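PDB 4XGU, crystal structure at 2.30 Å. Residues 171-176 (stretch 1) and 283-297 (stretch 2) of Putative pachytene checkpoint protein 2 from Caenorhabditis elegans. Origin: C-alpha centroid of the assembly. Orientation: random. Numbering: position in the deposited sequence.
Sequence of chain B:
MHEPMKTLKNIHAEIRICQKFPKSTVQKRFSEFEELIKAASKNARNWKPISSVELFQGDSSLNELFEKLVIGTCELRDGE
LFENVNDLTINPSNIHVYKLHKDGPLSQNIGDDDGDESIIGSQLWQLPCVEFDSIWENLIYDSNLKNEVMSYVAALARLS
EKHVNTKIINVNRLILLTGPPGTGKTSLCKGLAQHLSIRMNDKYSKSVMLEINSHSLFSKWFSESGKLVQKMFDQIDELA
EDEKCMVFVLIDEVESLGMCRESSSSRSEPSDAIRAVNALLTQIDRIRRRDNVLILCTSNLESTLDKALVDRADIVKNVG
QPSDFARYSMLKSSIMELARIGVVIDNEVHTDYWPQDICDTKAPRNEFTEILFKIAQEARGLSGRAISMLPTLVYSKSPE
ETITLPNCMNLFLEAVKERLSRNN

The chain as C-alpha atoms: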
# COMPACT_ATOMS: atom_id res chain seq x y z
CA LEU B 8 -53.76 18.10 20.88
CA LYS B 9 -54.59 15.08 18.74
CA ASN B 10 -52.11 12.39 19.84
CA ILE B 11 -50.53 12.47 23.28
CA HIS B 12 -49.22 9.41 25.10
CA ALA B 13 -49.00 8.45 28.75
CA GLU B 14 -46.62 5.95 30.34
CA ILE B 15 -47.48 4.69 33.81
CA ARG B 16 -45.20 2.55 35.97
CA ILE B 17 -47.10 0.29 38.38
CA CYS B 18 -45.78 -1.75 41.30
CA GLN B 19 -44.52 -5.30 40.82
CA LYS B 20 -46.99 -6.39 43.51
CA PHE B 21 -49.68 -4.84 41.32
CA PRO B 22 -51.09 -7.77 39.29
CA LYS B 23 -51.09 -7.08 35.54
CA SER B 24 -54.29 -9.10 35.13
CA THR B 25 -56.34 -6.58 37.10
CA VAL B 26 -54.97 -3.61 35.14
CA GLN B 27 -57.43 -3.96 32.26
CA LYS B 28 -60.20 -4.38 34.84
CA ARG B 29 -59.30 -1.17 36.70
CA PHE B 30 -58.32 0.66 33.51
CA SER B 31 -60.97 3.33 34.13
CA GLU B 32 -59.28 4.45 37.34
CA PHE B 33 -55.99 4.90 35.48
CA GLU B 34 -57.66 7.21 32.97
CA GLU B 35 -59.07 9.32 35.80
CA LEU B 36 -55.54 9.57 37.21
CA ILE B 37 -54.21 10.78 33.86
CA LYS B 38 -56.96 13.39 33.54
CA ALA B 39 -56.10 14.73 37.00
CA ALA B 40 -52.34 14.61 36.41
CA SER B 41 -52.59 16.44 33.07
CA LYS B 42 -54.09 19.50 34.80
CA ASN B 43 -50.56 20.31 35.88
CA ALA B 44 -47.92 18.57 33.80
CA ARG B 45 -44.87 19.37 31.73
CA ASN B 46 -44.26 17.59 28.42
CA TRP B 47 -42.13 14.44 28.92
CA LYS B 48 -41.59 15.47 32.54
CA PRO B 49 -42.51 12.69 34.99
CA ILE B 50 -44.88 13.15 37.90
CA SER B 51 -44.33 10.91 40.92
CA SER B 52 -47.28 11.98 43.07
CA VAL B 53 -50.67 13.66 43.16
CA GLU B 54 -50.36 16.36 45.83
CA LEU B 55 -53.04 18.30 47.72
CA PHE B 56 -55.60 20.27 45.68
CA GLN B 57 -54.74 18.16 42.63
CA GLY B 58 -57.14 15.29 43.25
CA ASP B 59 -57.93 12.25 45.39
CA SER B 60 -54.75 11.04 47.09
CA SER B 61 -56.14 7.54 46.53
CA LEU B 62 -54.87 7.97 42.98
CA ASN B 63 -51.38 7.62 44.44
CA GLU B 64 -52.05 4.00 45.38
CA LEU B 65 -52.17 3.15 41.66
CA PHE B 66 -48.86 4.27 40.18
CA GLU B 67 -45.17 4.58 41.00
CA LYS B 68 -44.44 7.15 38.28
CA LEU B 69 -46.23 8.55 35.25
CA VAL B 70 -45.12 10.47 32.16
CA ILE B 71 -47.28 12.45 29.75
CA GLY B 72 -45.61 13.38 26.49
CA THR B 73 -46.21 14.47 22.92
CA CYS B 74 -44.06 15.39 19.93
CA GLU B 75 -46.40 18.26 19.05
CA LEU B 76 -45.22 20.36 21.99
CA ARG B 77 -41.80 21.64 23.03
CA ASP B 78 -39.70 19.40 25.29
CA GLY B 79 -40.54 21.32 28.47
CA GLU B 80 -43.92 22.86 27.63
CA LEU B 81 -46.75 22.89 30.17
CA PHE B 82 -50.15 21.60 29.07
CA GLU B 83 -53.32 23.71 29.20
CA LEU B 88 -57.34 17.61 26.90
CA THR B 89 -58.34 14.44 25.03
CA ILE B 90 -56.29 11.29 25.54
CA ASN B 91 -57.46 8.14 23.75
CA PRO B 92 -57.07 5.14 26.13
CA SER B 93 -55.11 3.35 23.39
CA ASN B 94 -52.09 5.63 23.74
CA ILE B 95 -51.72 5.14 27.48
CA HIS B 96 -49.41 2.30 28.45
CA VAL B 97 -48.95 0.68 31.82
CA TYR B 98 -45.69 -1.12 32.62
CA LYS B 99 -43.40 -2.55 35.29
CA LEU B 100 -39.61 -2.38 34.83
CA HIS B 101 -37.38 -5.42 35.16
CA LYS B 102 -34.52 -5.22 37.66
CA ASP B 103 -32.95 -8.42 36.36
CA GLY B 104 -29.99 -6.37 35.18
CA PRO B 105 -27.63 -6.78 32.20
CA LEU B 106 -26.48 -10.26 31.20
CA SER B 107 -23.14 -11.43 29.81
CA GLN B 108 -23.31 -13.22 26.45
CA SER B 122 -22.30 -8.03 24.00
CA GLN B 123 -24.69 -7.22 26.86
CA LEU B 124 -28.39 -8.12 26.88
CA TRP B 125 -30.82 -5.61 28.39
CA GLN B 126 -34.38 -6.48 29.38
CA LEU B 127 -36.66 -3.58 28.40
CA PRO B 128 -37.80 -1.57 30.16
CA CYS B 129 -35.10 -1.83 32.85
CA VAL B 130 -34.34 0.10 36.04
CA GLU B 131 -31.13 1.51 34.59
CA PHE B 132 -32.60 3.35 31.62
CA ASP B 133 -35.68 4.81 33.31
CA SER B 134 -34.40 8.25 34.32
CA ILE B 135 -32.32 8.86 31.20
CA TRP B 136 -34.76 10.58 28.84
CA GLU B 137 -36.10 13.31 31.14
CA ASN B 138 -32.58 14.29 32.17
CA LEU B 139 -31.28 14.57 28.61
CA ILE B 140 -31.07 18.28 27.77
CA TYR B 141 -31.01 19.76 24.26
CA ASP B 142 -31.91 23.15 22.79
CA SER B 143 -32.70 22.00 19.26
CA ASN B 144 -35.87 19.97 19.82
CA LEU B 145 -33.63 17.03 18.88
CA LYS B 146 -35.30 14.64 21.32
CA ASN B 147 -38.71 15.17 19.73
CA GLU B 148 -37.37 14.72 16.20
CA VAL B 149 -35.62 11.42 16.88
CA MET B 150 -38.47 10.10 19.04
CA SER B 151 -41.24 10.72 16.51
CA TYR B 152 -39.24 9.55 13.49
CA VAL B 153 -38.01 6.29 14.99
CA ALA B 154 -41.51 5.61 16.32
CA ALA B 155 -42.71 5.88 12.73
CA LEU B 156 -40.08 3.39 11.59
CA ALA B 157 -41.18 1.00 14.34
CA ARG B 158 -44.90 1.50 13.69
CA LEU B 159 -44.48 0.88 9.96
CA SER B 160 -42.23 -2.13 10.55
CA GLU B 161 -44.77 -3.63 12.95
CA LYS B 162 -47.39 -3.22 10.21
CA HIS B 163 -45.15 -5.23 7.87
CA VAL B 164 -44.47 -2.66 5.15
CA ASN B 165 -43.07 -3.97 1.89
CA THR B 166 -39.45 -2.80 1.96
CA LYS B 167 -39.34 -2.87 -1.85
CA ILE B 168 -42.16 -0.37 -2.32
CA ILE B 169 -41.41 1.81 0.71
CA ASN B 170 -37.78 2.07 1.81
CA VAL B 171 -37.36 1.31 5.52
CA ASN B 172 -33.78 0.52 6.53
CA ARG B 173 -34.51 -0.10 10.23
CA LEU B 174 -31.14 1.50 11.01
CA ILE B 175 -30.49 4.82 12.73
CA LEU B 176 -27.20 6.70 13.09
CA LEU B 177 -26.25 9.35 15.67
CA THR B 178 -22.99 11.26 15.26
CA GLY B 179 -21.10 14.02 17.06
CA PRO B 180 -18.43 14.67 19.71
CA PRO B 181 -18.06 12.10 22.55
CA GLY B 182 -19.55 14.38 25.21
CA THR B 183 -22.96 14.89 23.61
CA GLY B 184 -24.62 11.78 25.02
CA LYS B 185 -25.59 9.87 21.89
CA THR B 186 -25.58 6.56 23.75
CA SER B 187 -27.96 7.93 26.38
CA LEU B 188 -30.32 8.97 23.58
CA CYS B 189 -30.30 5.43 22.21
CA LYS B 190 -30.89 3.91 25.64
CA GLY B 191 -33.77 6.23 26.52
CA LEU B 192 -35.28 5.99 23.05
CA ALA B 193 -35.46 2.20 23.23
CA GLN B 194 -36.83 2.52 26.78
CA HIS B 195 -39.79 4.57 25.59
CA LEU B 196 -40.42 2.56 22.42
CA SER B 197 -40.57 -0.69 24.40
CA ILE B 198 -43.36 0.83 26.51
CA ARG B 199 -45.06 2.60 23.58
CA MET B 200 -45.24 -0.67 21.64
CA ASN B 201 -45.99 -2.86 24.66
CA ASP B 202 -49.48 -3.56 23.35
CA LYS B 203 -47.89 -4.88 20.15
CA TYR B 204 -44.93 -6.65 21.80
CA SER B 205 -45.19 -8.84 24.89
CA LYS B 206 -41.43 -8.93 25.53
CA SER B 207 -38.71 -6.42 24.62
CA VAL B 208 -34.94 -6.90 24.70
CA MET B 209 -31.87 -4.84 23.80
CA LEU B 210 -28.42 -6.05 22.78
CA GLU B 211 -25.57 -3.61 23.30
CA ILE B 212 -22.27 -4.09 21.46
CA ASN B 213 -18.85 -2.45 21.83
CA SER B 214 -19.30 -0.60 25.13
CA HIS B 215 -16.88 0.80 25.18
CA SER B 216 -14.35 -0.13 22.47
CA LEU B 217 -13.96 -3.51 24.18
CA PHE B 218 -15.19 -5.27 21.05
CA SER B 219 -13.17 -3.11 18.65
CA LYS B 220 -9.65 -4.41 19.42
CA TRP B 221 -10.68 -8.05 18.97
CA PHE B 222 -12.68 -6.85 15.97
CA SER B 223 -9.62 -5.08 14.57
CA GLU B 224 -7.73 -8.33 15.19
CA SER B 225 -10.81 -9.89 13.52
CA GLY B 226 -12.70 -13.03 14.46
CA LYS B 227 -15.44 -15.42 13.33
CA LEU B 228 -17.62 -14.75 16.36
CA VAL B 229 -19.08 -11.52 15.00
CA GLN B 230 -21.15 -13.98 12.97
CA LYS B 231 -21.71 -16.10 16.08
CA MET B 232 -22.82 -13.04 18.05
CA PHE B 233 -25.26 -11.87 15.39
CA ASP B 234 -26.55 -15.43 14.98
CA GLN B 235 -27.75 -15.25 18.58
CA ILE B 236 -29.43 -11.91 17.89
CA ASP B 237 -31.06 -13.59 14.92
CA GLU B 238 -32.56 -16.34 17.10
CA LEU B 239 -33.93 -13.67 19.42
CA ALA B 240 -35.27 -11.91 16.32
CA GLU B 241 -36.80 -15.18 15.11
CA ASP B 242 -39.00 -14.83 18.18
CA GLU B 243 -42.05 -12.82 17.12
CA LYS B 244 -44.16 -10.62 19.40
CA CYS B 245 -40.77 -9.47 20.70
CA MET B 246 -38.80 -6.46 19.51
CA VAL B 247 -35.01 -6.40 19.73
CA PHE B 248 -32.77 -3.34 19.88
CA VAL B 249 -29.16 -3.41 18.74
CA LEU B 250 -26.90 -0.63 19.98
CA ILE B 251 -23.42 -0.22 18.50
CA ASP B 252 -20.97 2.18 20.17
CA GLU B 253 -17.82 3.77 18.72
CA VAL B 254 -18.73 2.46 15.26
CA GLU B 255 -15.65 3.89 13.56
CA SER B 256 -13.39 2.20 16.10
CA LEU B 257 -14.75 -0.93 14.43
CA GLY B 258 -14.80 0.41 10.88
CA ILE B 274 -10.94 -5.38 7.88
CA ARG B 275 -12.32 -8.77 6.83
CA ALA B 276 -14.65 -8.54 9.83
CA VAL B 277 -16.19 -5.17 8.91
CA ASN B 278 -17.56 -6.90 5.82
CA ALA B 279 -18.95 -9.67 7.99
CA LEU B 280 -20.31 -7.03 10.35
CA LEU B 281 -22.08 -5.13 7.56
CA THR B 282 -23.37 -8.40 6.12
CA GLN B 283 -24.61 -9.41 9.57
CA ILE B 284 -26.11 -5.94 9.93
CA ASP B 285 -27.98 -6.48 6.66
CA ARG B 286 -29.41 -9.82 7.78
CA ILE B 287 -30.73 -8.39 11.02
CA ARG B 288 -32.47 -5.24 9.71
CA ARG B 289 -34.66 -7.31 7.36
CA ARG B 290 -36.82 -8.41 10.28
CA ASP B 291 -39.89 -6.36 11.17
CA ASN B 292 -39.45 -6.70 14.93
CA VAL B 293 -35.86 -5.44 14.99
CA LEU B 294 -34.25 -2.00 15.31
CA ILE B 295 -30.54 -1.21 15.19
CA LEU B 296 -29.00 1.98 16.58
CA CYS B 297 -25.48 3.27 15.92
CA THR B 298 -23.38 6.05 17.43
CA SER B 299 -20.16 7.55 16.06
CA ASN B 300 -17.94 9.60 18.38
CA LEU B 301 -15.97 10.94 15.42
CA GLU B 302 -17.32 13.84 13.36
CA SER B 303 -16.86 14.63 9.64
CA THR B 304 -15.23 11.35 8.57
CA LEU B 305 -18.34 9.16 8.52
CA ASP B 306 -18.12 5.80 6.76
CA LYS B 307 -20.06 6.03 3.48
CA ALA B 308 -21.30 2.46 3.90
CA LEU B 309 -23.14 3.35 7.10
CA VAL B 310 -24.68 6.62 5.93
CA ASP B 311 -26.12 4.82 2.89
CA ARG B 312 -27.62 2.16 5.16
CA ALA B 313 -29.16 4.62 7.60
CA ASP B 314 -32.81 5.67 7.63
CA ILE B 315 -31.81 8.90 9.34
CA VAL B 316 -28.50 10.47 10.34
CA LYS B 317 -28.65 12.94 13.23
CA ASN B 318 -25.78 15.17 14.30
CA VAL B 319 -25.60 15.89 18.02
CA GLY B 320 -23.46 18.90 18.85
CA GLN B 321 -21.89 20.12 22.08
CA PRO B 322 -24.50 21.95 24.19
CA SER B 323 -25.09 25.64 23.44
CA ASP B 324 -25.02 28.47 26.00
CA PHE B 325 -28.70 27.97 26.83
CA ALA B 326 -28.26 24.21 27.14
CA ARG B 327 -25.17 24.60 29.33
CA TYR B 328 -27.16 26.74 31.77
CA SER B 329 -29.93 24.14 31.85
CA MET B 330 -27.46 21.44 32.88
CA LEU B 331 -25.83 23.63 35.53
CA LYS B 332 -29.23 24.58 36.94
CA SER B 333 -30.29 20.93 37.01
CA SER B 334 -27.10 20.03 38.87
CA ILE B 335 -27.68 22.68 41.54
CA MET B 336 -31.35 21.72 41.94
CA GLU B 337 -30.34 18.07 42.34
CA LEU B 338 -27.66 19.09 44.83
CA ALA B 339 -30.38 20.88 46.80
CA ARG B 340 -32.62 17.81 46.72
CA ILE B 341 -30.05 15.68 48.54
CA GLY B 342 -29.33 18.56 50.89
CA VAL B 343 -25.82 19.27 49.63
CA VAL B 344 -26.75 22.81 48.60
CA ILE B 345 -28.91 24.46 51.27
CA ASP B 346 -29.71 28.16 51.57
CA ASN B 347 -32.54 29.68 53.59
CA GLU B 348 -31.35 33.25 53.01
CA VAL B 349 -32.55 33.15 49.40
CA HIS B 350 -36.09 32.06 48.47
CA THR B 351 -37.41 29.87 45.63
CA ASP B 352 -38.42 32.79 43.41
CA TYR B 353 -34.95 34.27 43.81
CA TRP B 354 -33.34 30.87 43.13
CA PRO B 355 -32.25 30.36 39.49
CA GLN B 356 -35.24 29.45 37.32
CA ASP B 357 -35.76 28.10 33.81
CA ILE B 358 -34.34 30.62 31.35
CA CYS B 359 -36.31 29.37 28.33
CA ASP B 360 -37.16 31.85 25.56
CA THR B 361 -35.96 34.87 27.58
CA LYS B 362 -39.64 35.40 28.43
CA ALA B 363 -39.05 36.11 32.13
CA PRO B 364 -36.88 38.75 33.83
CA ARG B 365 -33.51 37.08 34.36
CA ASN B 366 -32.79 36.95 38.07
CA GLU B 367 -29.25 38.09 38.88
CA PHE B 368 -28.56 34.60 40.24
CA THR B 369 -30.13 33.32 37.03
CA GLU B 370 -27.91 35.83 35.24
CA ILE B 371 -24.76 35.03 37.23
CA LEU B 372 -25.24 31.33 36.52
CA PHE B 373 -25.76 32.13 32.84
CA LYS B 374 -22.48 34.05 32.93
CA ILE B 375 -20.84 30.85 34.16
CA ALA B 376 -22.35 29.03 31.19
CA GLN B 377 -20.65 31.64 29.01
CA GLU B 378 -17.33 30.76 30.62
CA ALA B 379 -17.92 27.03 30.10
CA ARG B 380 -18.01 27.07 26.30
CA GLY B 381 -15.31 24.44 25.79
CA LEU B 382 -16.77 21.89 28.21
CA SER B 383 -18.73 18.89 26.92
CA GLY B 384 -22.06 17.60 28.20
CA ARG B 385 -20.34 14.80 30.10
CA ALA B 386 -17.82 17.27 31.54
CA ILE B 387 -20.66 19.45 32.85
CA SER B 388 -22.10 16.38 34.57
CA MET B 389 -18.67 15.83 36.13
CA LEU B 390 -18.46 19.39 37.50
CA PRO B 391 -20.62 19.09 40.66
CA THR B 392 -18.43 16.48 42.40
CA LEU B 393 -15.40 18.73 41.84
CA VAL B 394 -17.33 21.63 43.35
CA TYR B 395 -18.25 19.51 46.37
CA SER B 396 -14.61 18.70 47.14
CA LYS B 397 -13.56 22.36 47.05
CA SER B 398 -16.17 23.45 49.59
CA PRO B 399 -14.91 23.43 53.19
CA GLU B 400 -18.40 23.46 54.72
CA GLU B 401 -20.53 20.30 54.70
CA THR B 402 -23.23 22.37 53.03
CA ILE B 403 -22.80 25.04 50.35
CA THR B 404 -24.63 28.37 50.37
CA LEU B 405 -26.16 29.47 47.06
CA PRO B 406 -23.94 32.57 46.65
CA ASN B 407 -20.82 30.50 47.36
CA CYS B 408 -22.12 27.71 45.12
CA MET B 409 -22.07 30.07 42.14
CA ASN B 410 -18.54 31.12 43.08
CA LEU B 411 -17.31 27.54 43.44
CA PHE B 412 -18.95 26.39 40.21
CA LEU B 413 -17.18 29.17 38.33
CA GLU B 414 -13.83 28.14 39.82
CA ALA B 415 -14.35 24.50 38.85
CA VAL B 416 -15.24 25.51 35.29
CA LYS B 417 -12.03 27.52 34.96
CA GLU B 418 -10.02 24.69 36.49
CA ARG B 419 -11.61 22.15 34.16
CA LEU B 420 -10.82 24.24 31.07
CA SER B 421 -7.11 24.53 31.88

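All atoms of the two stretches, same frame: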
# COMPACT_ATOMS: atom_id res chain seq x y z
N VAL B 171 -37.55 1.23 4.08
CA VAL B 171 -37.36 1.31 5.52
C VAL B 171 -36.14 0.49 5.92
O VAL B 171 -36.18 -0.74 5.92
CB VAL B 171 -38.60 0.80 6.29
CG1 VAL B 171 -38.36 0.86 7.78
CG2 VAL B 171 -39.83 1.62 5.91
N ASN B 172 -35.05 1.18 6.26
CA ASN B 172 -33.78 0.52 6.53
C ASN B 172 -33.69 -0.13 7.91
O ASN B 172 -32.90 -1.04 8.11
CB ASN B 172 -32.63 1.52 6.38
CG ASN B 172 -32.25 1.76 4.93
OD1 ASN B 172 -32.39 0.88 4.08
ND2 ASN B 172 -31.76 2.96 4.64
N ARG B 173 -34.51 0.36 8.84
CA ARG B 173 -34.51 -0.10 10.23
C ARG B 173 -33.19 0.18 10.94
O ARG B 173 -32.90 -0.42 11.97
CB ARG B 173 -34.83 -1.60 10.31
CG ARG B 173 -36.10 -1.93 11.06
CD ARG B 173 -37.27 -2.17 10.13
NE ARG B 173 -37.12 -3.41 9.38
CZ ARG B 173 -38.01 -3.85 8.49
NH1 ARG B 173 -39.11 -3.16 8.26
NH2 ARG B 173 -37.79 -5.00 7.85
N LEU B 174 -32.40 1.09 10.39
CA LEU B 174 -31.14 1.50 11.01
C LEU B 174 -31.18 2.99 11.29
O LEU B 174 -31.72 3.76 10.50
CB LEU B 174 -29.95 1.13 10.12
CG LEU B 174 -28.53 1.26 10.68
CD1 LEU B 174 -27.59 0.27 10.02
CD2 LEU B 174 -27.98 2.67 10.52
N ILE B 175 -30.60 3.40 12.41
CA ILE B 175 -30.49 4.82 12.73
C ILE B 175 -29.08 5.15 13.21
O ILE B 175 -28.47 4.38 13.94
CB ILE B 175 -31.53 5.23 13.79
CG1 ILE B 175 -31.25 6.65 14.29
CG2 ILE B 175 -31.53 4.25 14.94
CD1 ILE B 175 -32.04 7.03 15.52
N LEU B 176 -28.56 6.30 12.78
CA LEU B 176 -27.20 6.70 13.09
C LEU B 176 -27.13 8.07 13.78
O LEU B 176 -27.64 9.06 13.26
CB LEU B 176 -26.37 6.73 11.80
CG LEU B 176 -24.92 7.20 11.89
CD1 LEU B 176 -24.07 6.18 12.62
CD2 LEU B 176 -24.38 7.46 10.49
N GLN B 283 -23.79 -9.01 8.43
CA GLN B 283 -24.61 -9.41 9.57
C GLN B 283 -25.60 -8.32 9.95
O GLN B 283 -26.70 -8.61 10.43
CB GLN B 283 -23.73 -9.76 10.77
CG GLN B 283 -22.99 -11.08 10.62
CD GLN B 283 -23.89 -12.18 10.10
OE1 GLN B 283 -24.85 -12.57 10.76
NE2 GLN B 283 -23.59 -12.67 8.90
N ILE B 284 -25.21 -7.07 9.73
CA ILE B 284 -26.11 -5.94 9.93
C ILE B 284 -27.28 -6.05 8.95
O ILE B 284 -28.43 -5.87 9.33
CB ILE B 284 -25.40 -4.59 9.74
CG1 ILE B 284 -24.51 -4.27 10.94
CG2 ILE B 284 -26.41 -3.47 9.57
CD1 ILE B 284 -23.78 -2.95 10.83
N ASP B 285 -26.97 -6.36 7.70
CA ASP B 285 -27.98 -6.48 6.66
C ASP B 285 -28.99 -7.58 6.93
O ASP B 285 -30.18 -7.43 6.65
CB ASP B 285 -27.31 -6.72 5.30
CG ASP B 285 -26.91 -5.43 4.62
OD1 ASP B 285 -26.49 -4.49 5.32
OD2 ASP B 285 -27.02 -5.36 3.37
N ARG B 286 -28.52 -8.70 7.47
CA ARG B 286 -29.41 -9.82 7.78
C ARG B 286 -30.42 -9.44 8.84
O ARG B 286 -31.60 -9.77 8.75
CB ARG B 286 -28.60 -11.03 8.25
CG ARG B 286 -29.46 -12.12 8.88
CD ARG B 286 -28.76 -13.46 8.89
NE ARG B 286 -27.61 -13.48 9.79
CZ ARG B 286 -27.47 -14.32 10.81
NH1 ARG B 286 -28.41 -15.22 11.05
NH2 ARG B 286 -26.39 -14.26 11.57
N ILE B 287 -29.94 -8.72 9.85
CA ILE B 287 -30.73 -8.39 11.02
C ILE B 287 -31.84 -7.37 10.74
O ILE B 287 -32.98 -7.55 11.18
CB ILE B 287 -29.80 -7.86 12.13
CG1 ILE B 287 -29.05 -9.03 12.77
CG2 ILE B 287 -30.57 -7.11 13.19
CD1 ILE B 287 -28.59 -8.77 14.18
N ARG B 288 -31.52 -6.33 9.98
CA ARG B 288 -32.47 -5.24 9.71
C ARG B 288 -33.67 -5.68 8.87
O ARG B 288 -34.68 -4.97 8.83
CB ARG B 288 -31.75 -4.09 9.00
CG ARG B 288 -30.82 -4.53 7.89
CD ARG B 288 -30.22 -3.35 7.15
NE ARG B 288 -31.15 -2.81 6.16
CZ ARG B 288 -30.88 -1.78 5.37
NH1 ARG B 288 -29.71 -1.17 5.45
NH2 ARG B 288 -31.79 -1.36 4.49
N ARG B 289 -33.57 -6.82 8.21
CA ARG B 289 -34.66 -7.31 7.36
C ARG B 289 -35.90 -7.69 8.16
O ARG B 289 -37.01 -7.67 7.63
CB ARG B 289 -34.20 -8.51 6.53
CG ARG B 289 -33.61 -8.12 5.19
CD ARG B 289 -33.11 -9.33 4.42
NE ARG B 289 -31.87 -9.01 3.72
CZ ARG B 289 -31.81 -8.31 2.59
NH1 ARG B 289 -32.92 -7.85 2.02
NH2 ARG B 289 -30.63 -8.06 2.03
N ARG B 290 -35.70 -8.03 9.42
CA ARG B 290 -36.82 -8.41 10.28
C ARG B 290 -37.67 -7.20 10.64
O ARG B 290 -37.17 -6.08 10.74
CB ARG B 290 -36.30 -9.08 11.55
CG ARG B 290 -35.23 -10.13 11.31
CD ARG B 290 -35.70 -11.50 11.77
NE ARG B 290 -34.73 -12.54 11.43
CZ ARG B 290 -34.97 -13.84 11.54
NH1 ARG B 290 -36.14 -14.26 11.98
NH2 ARG B 290 -34.03 -14.71 11.21
N ASP B 291 -38.97 -7.43 10.82
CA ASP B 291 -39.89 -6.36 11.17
C ASP B 291 -39.78 -5.96 12.64
O ASP B 291 -39.96 -4.80 12.99
CB ASP B 291 -41.33 -6.77 10.86
CG ASP B 291 -41.59 -6.88 9.37
OD1 ASP B 291 -40.79 -6.33 8.58
OD2 ASP B 291 -42.61 -7.50 8.99
N ASN B 292 -39.48 -6.93 13.49
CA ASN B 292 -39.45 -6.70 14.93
C ASN B 292 -38.05 -6.37 15.46
O ASN B 292 -37.72 -6.67 16.60
CB ASN B 292 -39.98 -7.93 15.67
CG ASN B 292 -39.07 -9.14 15.53
OD1 ASN B 292 -38.34 -9.27 14.55
ND2 ASN B 292 -39.11 -10.03 16.51
N VAL B 293 -37.24 -5.74 14.62
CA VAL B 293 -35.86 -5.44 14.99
C VAL B 293 -35.54 -3.97 14.70
O VAL B 293 -36.07 -3.39 13.76
CB VAL B 293 -34.87 -6.34 14.23
CG1 VAL B 293 -33.45 -5.96 14.54
CG2 VAL B 293 -35.11 -7.80 14.60
N LEU B 294 -34.68 -3.38 15.52
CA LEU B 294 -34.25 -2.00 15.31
C LEU B 294 -32.81 -1.83 15.76
O LEU B 294 -32.47 -2.12 16.90
CB LEU B 294 -35.17 -1.05 16.07
CG LEU B 294 -35.06 0.42 15.70
CD1 LEU B 294 -35.32 0.59 14.22
CD2 LEU B 294 -36.05 1.23 16.51
N ILE B 295 -31.95 -1.35 14.86
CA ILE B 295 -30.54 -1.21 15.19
C ILE B 295 -30.12 0.26 15.26
O ILE B 295 -30.44 1.07 14.39
CB ILE B 295 -29.65 -1.96 14.17
CG1 ILE B 295 -29.90 -1.47 12.75
CG2 ILE B 295 -29.95 -3.45 14.22
CD1 ILE B 295 -29.29 -2.36 11.69
N LEU B 296 -29.41 0.60 16.33
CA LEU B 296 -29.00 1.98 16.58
C LEU B 296 -27.48 2.10 16.66
O LEU B 296 -26.83 1.32 17.35
CB LEU B 296 -29.63 2.51 17.87
CG LEU B 296 -31.16 2.49 18.01
CD1 LEU B 296 -31.64 1.18 18.60
CD2 LEU B 296 -31.62 3.66 18.84
N CYS B 297 -26.92 3.08 15.96
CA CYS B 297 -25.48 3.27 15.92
C CYS B 297 -25.08 4.66 16.40
O CYS B 297 -25.82 5.63 16.20
CB CYS B 297 -24.95 3.04 14.50
SG CYS B 297 -25.36 1.42 13.81

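Two devices join these stretches: a parallel strand pairing and, just before it, an arginine that reads backbone carbonyls. In the pairing, Ile 295 N donates to Arg 173 O (3.2 Å), Ile 175 N to Ile 295 O (3.1 Å) and Cys 297 N to Ile 175 O (2.9 Å), so alternate residues along each chain segment do the bonding.

The side chains follow that register. Leu 174 and Ile 295 share a face with Leu 176 and Cys 297. Leu 174, t at chi1, brings CD1 within 3.5 Å of Ile 295 CD1 and 3.9 Å of Ile 284 CG2, linking sheet to helix. Small Cys 297 places its CB 3.8 Å from Leu 176 CD1. On the other face, Ile 175 CG2 packs 3.6 Å from Leu 296 CG.

Arg 173 has the largest covered area. Its backbone is left-handed (phi/psi 64/18), and chi1 (-118°) and chi2 (99°) both lie between wells, an off-rotamer path that carries the buried guanidinium to the backbone carbonyls of Arg 288 and Arg 289. Arg 173 NE donates to Arg 288 O (2.9 Å), while Arg 173 NH2 bonds weakly to Arg 289 O (2.8 Å). Asp 291 OD1, 3.4 Å from Arg 173 NH2 and well out of the guanidinium plane, balances charge without receiving an N-H. Arg 288 reaches back: with chi1 p, chi2 t and chi3 m, Arg 288 NH2 makes a very short 2.4 Å hydrogen bond to Asn 172 OD1.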